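Local coordinates for protein 11R-lipoxygenase (PDB 3VF1) that probably catalyses, with a non-heme iron and in a calcium-dependent manner, the insertion of molecular oxygen into polyunsaturated fatty acids, at residues Gln528-Asp533 and His562-Val567; Asn537-Gly542 and Lys548-Ser553. All coordinates share one frame; numbering follows the deposited sequence.

Interaction 1 of 2, residues Gln528-Asp533 and His562-Val567; sequences QDWIRD and HFLTVV
The ring of Phe-563 takes Ile-531 on one face and Trp-530 at its edge. The methyl CD1 of Ile-531 lies 4.1 Å from the centroid of the Phe-563 ring, almost above it and displaced a little toward the rim, which makes a CH-pi contact. At the edge, close to the ring plane, the indole arrives with the outer corner of its six-membered ring: Trp-530 CH2 is 3.7 Å from Phe-563 CE2. The two rings meet obliquely, their planes at 88° to each other and their centroids 5.8 Å apart. The same indole corner also meets Leu-564, whose methyl CD2 comes within 3.7 Å of Trp-530 CH2, so that one ring carbon serves two neighbouring residues of the other helix.

The side chains do all the reaching. The segment axes approach to 13.6 Å and cross at 62°, and no hydrogen bond joins them. Trp-530 spans the distance because its CG stands anti to the backbone N (chi1 -176°), which carries the indole out toward the 562-567 helix. With an alanine in place of Phe-563, Ile-531 CD1 would probably lose the face it rests on and a gap would open beside the indole, leaving Leu-564 as the indole corner's one neighbour on the 562-567 segment.

Other parts of the core close in: Phe-470 meets the Phe-563 ring, and Leu-421 of helix 416-425 touches both Trp-530 and Leu-564. This is the apolar interior of the helical lipoxygenase domain, where helix 525-538 packs across helix 557-579, the long helix that farther on supplies the iron ligands His-575 and Asn-579.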
loop_
_atom_site.group_PDB
_atom_site.type_symbol
_atom_site.label_atom_id
_atom_site.label_comp_id
_atom_site.label_asym_id
_atom_site.label_seq_id
_atom_site.Cartn_x
_atom_site.Cartn_y
_atom_site.Cartn_z
ATOM N N GLN A 528 8.442 21.914 7.517
ATOM C CA GLN A 528 7.288 22.801 7.435
ATOM C C GLN A 528 6.873 23.000 5.980
ATOM O O GLN A 528 5.689 23.145 5.679
ATOM C CB GLN A 528 7.602 24.149 8.088
ATOM C CG GLN A 528 8.019 24.040 9.548
ATOM C CD GLN A 528 6.935 23.454 10.430
ATOM O OE1 GLN A 528 5.755 23.490 10.090
ATOM N NE2 GLN A 528 7.334 22.905 11.570
ATOM N N ASP A 529 7.852 23.011 5.080
ATOM C CA ASP A 529 7.572 23.069 3.651
ATOM C C ASP A 529 6.899 21.772 3.224
ATOM O O ASP A 529 5.956 21.774 2.434
ATOM C CB ASP A 529 8.862 23.270 2.852
ATOM C CG ASP A 529 9.503 24.622 3.102
ATOM O OD1 ASP A 529 8.770 25.573 3.444
ATOM O OD2 ASP A 529 10.738 24.733 2.951
ATOM N N TRP A 530 7.399 20.666 3.763
ATOM C CA TRP A 530 6.870 19.344 3.459
ATOM C C TRP A 530 5.387 19.246 3.802
ATOM O O TRP A 530 4.564 18.923 2.945
ATOM C CB TRP A 530 7.658 18.282 4.230
ATOM C CG TRP A 530 7.248 16.880 3.917
ATOM C CD1 TRP A 530 7.399 16.231 2.730
ATOM C CD2 TRP A 530 6.632 15.944 4.811
ATOM N NE1 TRP A 530 6.912 14.951 2.824
ATOM C CE2 TRP A 530 6.435 14.750 4.093
ATOM C CE3 TRP A 530 6.226 16.001 6.148
ATOM C CZ2 TRP A 530 5.849 13.623 4.664
ATOM C CZ3 TRP A 530 5.646 14.880 6.714
ATOM C CH2 TRP A 530 5.462 13.708 5.972
ATOM N N ILE A 531 5.042 19.533 5.055
ATOM C CA ILE A 531 3.665 19.378 5.513
ATOM C C ILE A 531 2.744 20.433 4.905
ATOM O O ILE A 531 1.554 20.187 4.716
ATOM C CB ILE A 531 3.564 19.432 7.056
ATOM C CG1 ILE A 531 2.183 18.962 7.518
ATOM C CG2 ILE A 531 3.843 20.839 7.568
ATOM C CD1 ILE A 531 1.862 17.525 7.151
ATOM N N ARG A 532 3.293 21.602 4.596
ATOM C CA ARG A 532 2.506 22.666 3.984
ATOM C C ARG A 532 2.151 22.315 2.541
ATOM O O ARG A 532 1.073 22.658 2.054
ATOM C CB ARG A 532 3.257 23.999 4.028
ATOM C CG ARG A 532 2.510 25.131 3.334
ATOM C CD ARG A 532 3.109 26.502 3.631
ATOM N NE ARG A 532 4.498 26.620 3.185
ATOM C CZ ARG A 532 5.565 26.546 3.979
ATOM N NH1 ARG A 532 5.439 26.356 5.288
ATOM N NH2 ARG A 532 6.778 26.664 3.457
ATOM N N ASP A 533 3.062 21.630 1.861
ATOM C CA ASP A 533 2.831 21.227 0.479
ATOM C C ASP A 533 1.762 20.137 0.417
ATOM O O ASP A 533 0.986 20.067 -0.537
ATOM C CB ASP A 533 4.132 20.733 -0.154
ATOM C CG ASP A 533 4.084 20.741 -1.669
ATOM O OD1 ASP A 533 3.141 21.334 -2.232
ATOM O OD2 ASP A 533 4.998 20.164 -2.294
ATOM N N HIS A 562 3.112 11.122 15.019
ATOM C CA HIS A 562 1.843 10.507 14.652
ATOM C C HIS A 562 1.673 10.457 13.140
ATOM O O HIS A 562 1.406 9.400 12.573
ATOM C CB HIS A 562 0.668 11.266 15.268
ATOM C CG HIS A 562 -0.668 10.698 14.901
ATOM N ND1 HIS A 562 -1.168 9.547 15.469
ATOM C CD2 HIS A 562 -1.601 11.115 14.013
ATOM C CE1 HIS A 562 -2.356 9.283 14.953
ATOM N NE2 HIS A 562 -2.641 10.219 14.066
ATOM N N PHE A 563 1.830 11.606 12.491
ATOM C CA PHE A 563 1.630 11.692 11.050
ATOM C C PHE A 563 2.547 10.728 10.308
ATOM O O PHE A 563 2.139 10.104 9.333
ATOM C CB PHE A 563 1.864 13.119 10.555
ATOM C CG PHE A 563 1.413 13.347 9.142
ATOM C CD1 PHE A 563 0.116 13.756 8.873
ATOM C CD2 PHE A 563 2.280 13.145 8.081
ATOM C CE1 PHE A 563 -0.304 13.964 7.573
ATOM C CE2 PHE A 563 1.864 13.353 6.779
ATOM C CZ PHE A 563 0.570 13.762 6.525
ATOM N N LEU A 564 3.785 10.603 10.774
ATOM C CA LEU A 564 4.753 9.721 10.131
ATOM C C LEU A 564 4.435 8.257 10.418
ATOM O O LEU A 564 4.675 7.387 9.583
ATOM C CB LEU A 564 6.171 10.053 10.596
ATOM C CG LEU A 564 6.686 11.438 10.198
ATOM C CD1 LEU A 564 8.038 11.706 10.837
ATOM C CD2 LEU A 564 6.773 11.568 8.688
ATOM N N THR A 565 3.897 7.989 11.604
ATOM C CA THR A 565 3.482 6.640 11.961
ATOM C C THR A 565 2.389 6.173 11.005
ATOM O O THR A 565 2.399 5.032 10.541
ATOM C CB THR A 565 2.957 6.572 13.407
ATOM O OG1 THR A 565 4.019 6.872 14.323
ATOM C CG2 THR A 565 2.409 5.189 13.721
ATOM N N VAL A 566 1.449 7.066 10.711
ATOM C CA VAL A 566 0.376 6.776 9.769
ATOM C C VAL A 566 0.935 6.372 8.410
ATOM O O VAL A 566 0.475 5.403 7.807
ATOM C CB VAL A 566 -0.555 7.995 9.585
ATOM C CG1 VAL A 566 -1.393 7.850 8.321
ATOM C CG2 VAL A 566 -1.448 8.172 10.804
ATOM N N VAL A 567 1.927 7.115 7.933
ATOM C CA VAL A 567 2.498 6.868 6.614
ATOM C C VAL A 567 3.214 5.522 6.558
ATOM O O VAL A 567 2.980 4.722 5.653
ATOM C CB VAL A 567 3.488 7.980 6.212
ATOM C CG1 VAL A 567 4.153 7.649 4.883
ATOM C CG2 VAL A 567 2.777 9.318 6.130
#

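Interaction 2 of 2, residues Asn537-Gly542 and Lys548-Ser553; sequences NGYPAG and KKVPKS
Tyr-539 meets both Lys-548 and Val-550 just where the chain leaves the helix ending at Gly-538. Its CB lies 4.0 Å from Lys-548 CG, and its ring carbon CD2 is 3.8 Å from Val-550 CG2, the two side chains crossing at about a right angle. The phenol end is held elsewhere: OH is hydrogen-bonded to the carbonyl of Met-399, and Phe-470 meets the ring edge-to-face. Its backbone is used as well, since one water donates to Tyr-539 O (3.3 Å) and accepts from Lys-548 N (2.7 Å), bridging the two segments.

The CB of Pro-540 points away from 548-553, and the residue offers its carbonyl instead; Pro-540 O sits 3.6 Å from Lys-548 CE and also takes a hydrogen bond from Tyr-465 OH. Ala-541 then supplies the direct link, Lys-548 NZ to Ala-541 O at 3.0 Å, with a C=O...N angle of 132° and the nitrogen tilted 34° out of the carbonyl plane. The lysine chain gets there by bending at chi2 (-93°) and again at chi4, curling along the carbonyls of 539-541.

Lys-548 is buried, and its ammonium has more than Ala-541 around it: the carbonyls of Thr-546, Val-468 and Tyr-465 also lie in hydrogen-bonding position, so the three N-H must be shared among four acceptors, and the Tyr-465 ring adds a cation-pi contact. So many carbonyl dipoles would be expected to stabilise the buried charge. The result is the loop joining helix 525-538 to helix 557-579 in the lipoxygenase domain, closed on itself by the buried Lys-548, with the side chain of Tyr-539 about 11 Å from that of His-397, an iron ligand.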
loop_
_atom_site.group_PDB
_atom_site.type_symbol
_atom_site.label_atom_id
_atom_site.label_comp_id
_atom_site.label_asym_id
_atom_site.label_seq_id
_atom_site.Cartn_x
_atom_site.Cartn_y
_atom_site.Cartn_z
ATOM N N ASN A 537 -1.585 20.987 -1.650
ATOM C CA ASN A 537 -1.661 20.282 -2.926
ATOM C C ASN A 537 -1.842 18.771 -2.788
ATOM O O ASN A 537 -2.430 18.131 -3.659
ATOM C CB ASN A 537 -0.411 20.574 -3.758
ATOM C CG ASN A 537 -0.197 22.058 -3.984
ATOM O OD1 ASN A 537 -0.870 22.675 -4.812
ATOM N ND2 ASN A 537 0.745 22.640 -3.251
ATOM N N GLY A 538 -1.333 18.204 -1.699
ATOM C CA GLY A 538 -1.396 16.770 -1.492
ATOM C C GLY A 538 -2.801 16.259 -1.233
ATOM O O GLY A 538 -3.174 15.183 -1.708
ATOM N N TYR A 539 -3.584 17.026 -0.482
ATOM C CA TYR A 539 -4.912 16.586 -0.076
ATOM C C TYR A 539 -5.931 17.714 -0.137
ATOM O O TYR A 539 -6.386 18.199 0.898
ATOM C CB TYR A 539 -4.857 16.010 1.340
ATOM C CG TYR A 539 -3.858 14.885 1.486
ATOM C CD1 TYR A 539 -4.187 13.588 1.117
ATOM C CD2 TYR A 539 -2.586 15.121 1.983
ATOM C CE1 TYR A 539 -3.277 12.556 1.243
ATOM C CE2 TYR A 539 -1.668 14.096 2.114
ATOM C CZ TYR A 539 -2.019 12.815 1.743
ATOM O OH TYR A 539 -1.107 11.791 1.870
ATOM N N PRO A 540 -6.298 18.134 -1.357
ATOM C CA PRO A 540 -7.328 19.165 -1.529
ATOM C C PRO A 540 -8.644 18.747 -0.880
ATOM O O PRO A 540 -8.995 17.568 -0.912
ATOM C CB PRO A 540 -7.472 19.276 -3.053
ATOM C CG PRO A 540 -6.875 18.022 -3.600
ATOM C CD PRO A 540 -5.800 17.627 -2.646
ATOM N N ALA A 541 -9.354 19.707 -0.296
ATOM C CA ALA A 541 -10.552 19.416 0.487
ATOM C C ALA A 541 -11.596 18.634 -0.305
ATOM O O ALA A 541 -12.283 17.774 0.247
ATOM C CB ALA A 541 -11.154 20.707 1.015
ATOM N N GLY A 542 -11.714 18.935 -1.594
ATOM C CA GLY A 542 -12.716 18.299 -2.432
ATOM C C GLY A 542 -13.935 19.182 -2.609
ATOM O O GLY A 542 -14.003 20.277 -2.048
ATOM N N LYS A 548 -9.385 17.758 5.195
ATOM C CA LYS A 548 -8.834 16.419 5.380
ATOM C C LYS A 548 -8.072 16.289 6.695
ATOM O O LYS A 548 -7.553 15.221 7.015
ATOM C CB LYS A 548 -7.914 16.075 4.208
ATOM C CG LYS A 548 -8.594 16.190 2.852
ATOM C CD LYS A 548 -9.172 14.864 2.399
ATOM C CE LYS A 548 -10.289 15.056 1.387
ATOM N NZ LYS A 548 -11.559 15.487 2.032
ATOM N N LYS A 549 -8.008 17.382 7.450
ATOM C CA LYS A 549 -7.351 17.398 8.755
ATOM C C LYS A 549 -5.861 17.070 8.670
ATOM O O LYS A 549 -5.299 16.440 9.566
ATOM C CB LYS A 549 -8.055 16.449 9.728
ATOM C CG LYS A 549 -9.466 16.885 10.073
ATOM C CD LYS A 549 -10.055 16.050 11.194
ATOM C CE LYS A 549 -11.471 16.492 11.527
ATOM N NZ LYS A 549 -11.534 17.914 11.974
ATOM N N VAL A 550 -5.228 17.502 7.584
ATOM C CA VAL A 550 -3.774 17.476 7.495
ATOM C C VAL A 550 -3.255 18.786 8.080
ATOM O O VAL A 550 -3.728 19.859 7.706
ATOM C CB VAL A 550 -3.298 17.343 6.041
ATOM C CG1 VAL A 550 -1.775 17.357 5.978
ATOM C CG2 VAL A 550 -3.851 16.072 5.417
ATOM N N PRO A 551 -2.288 18.709 9.008
ATOM C CA PRO A 551 -1.824 19.927 9.682
ATOM C C PRO A 551 -1.300 20.984 8.712
ATOM O O PRO A 551 -0.718 20.644 7.680
ATOM C CB PRO A 551 -0.684 19.424 10.574
ATOM C CG PRO A 551 -0.949 17.974 10.760
ATOM C CD PRO A 551 -1.579 17.510 9.486
ATOM N N LYS A 552 -1.512 22.253 9.046
ATOM C CA LYS A 552 -0.938 23.352 8.279
ATOM C C LYS A 552 0.540 23.483 8.623
ATOM O O LYS A 552 1.336 23.981 7.827
ATOM C CB LYS A 552 -1.661 24.661 8.597
ATOM C CG LYS A 552 -3.140 24.658 8.248
ATOM C CD LYS A 552 -3.806 25.987 8.589
ATOM C CE LYS A 552 -3.650 26.338 10.063
ATOM N NZ LYS A 552 -2.481 27.230 10.331
ATOM N N SER A 553 0.898 23.030 9.820
ATOM C CA SER A 553 2.280 23.047 10.275
ATOM C C SER A 553 2.450 22.080 11.439
ATOM O O SER A 553 1.475 21.707 12.091
ATOM C CB SER A 553 2.681 24.458 10.711
ATOM O OG SER A 553 1.892 24.905 11.801
HETATM O O HOH W 1 -8.592 19.215 3.062
#

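In the fold
Both contacts sit on the same side of the chain's centre, their centres 10 Å apart, and both use helix 525-538. Along the chain they are nested: interaction 2 runs from the end of helix 525-538 into the loop before helix 557-579, and the packing of these two helices is interaction 1. They touch directly. Asp-533 O and Gly-538 N, 3.2 Å apart, probably share a hydrogen bond, and Ile-531 CD1 lies 3.8 Å from Val-550 CG1, so the loop folds back onto its own helix. Phe-470 reaches both. Helix 557-579 itself carries iron ligands His-575 and Asn-579, and helix 369-410, which carries His-392 and His-397, packs against both contacts.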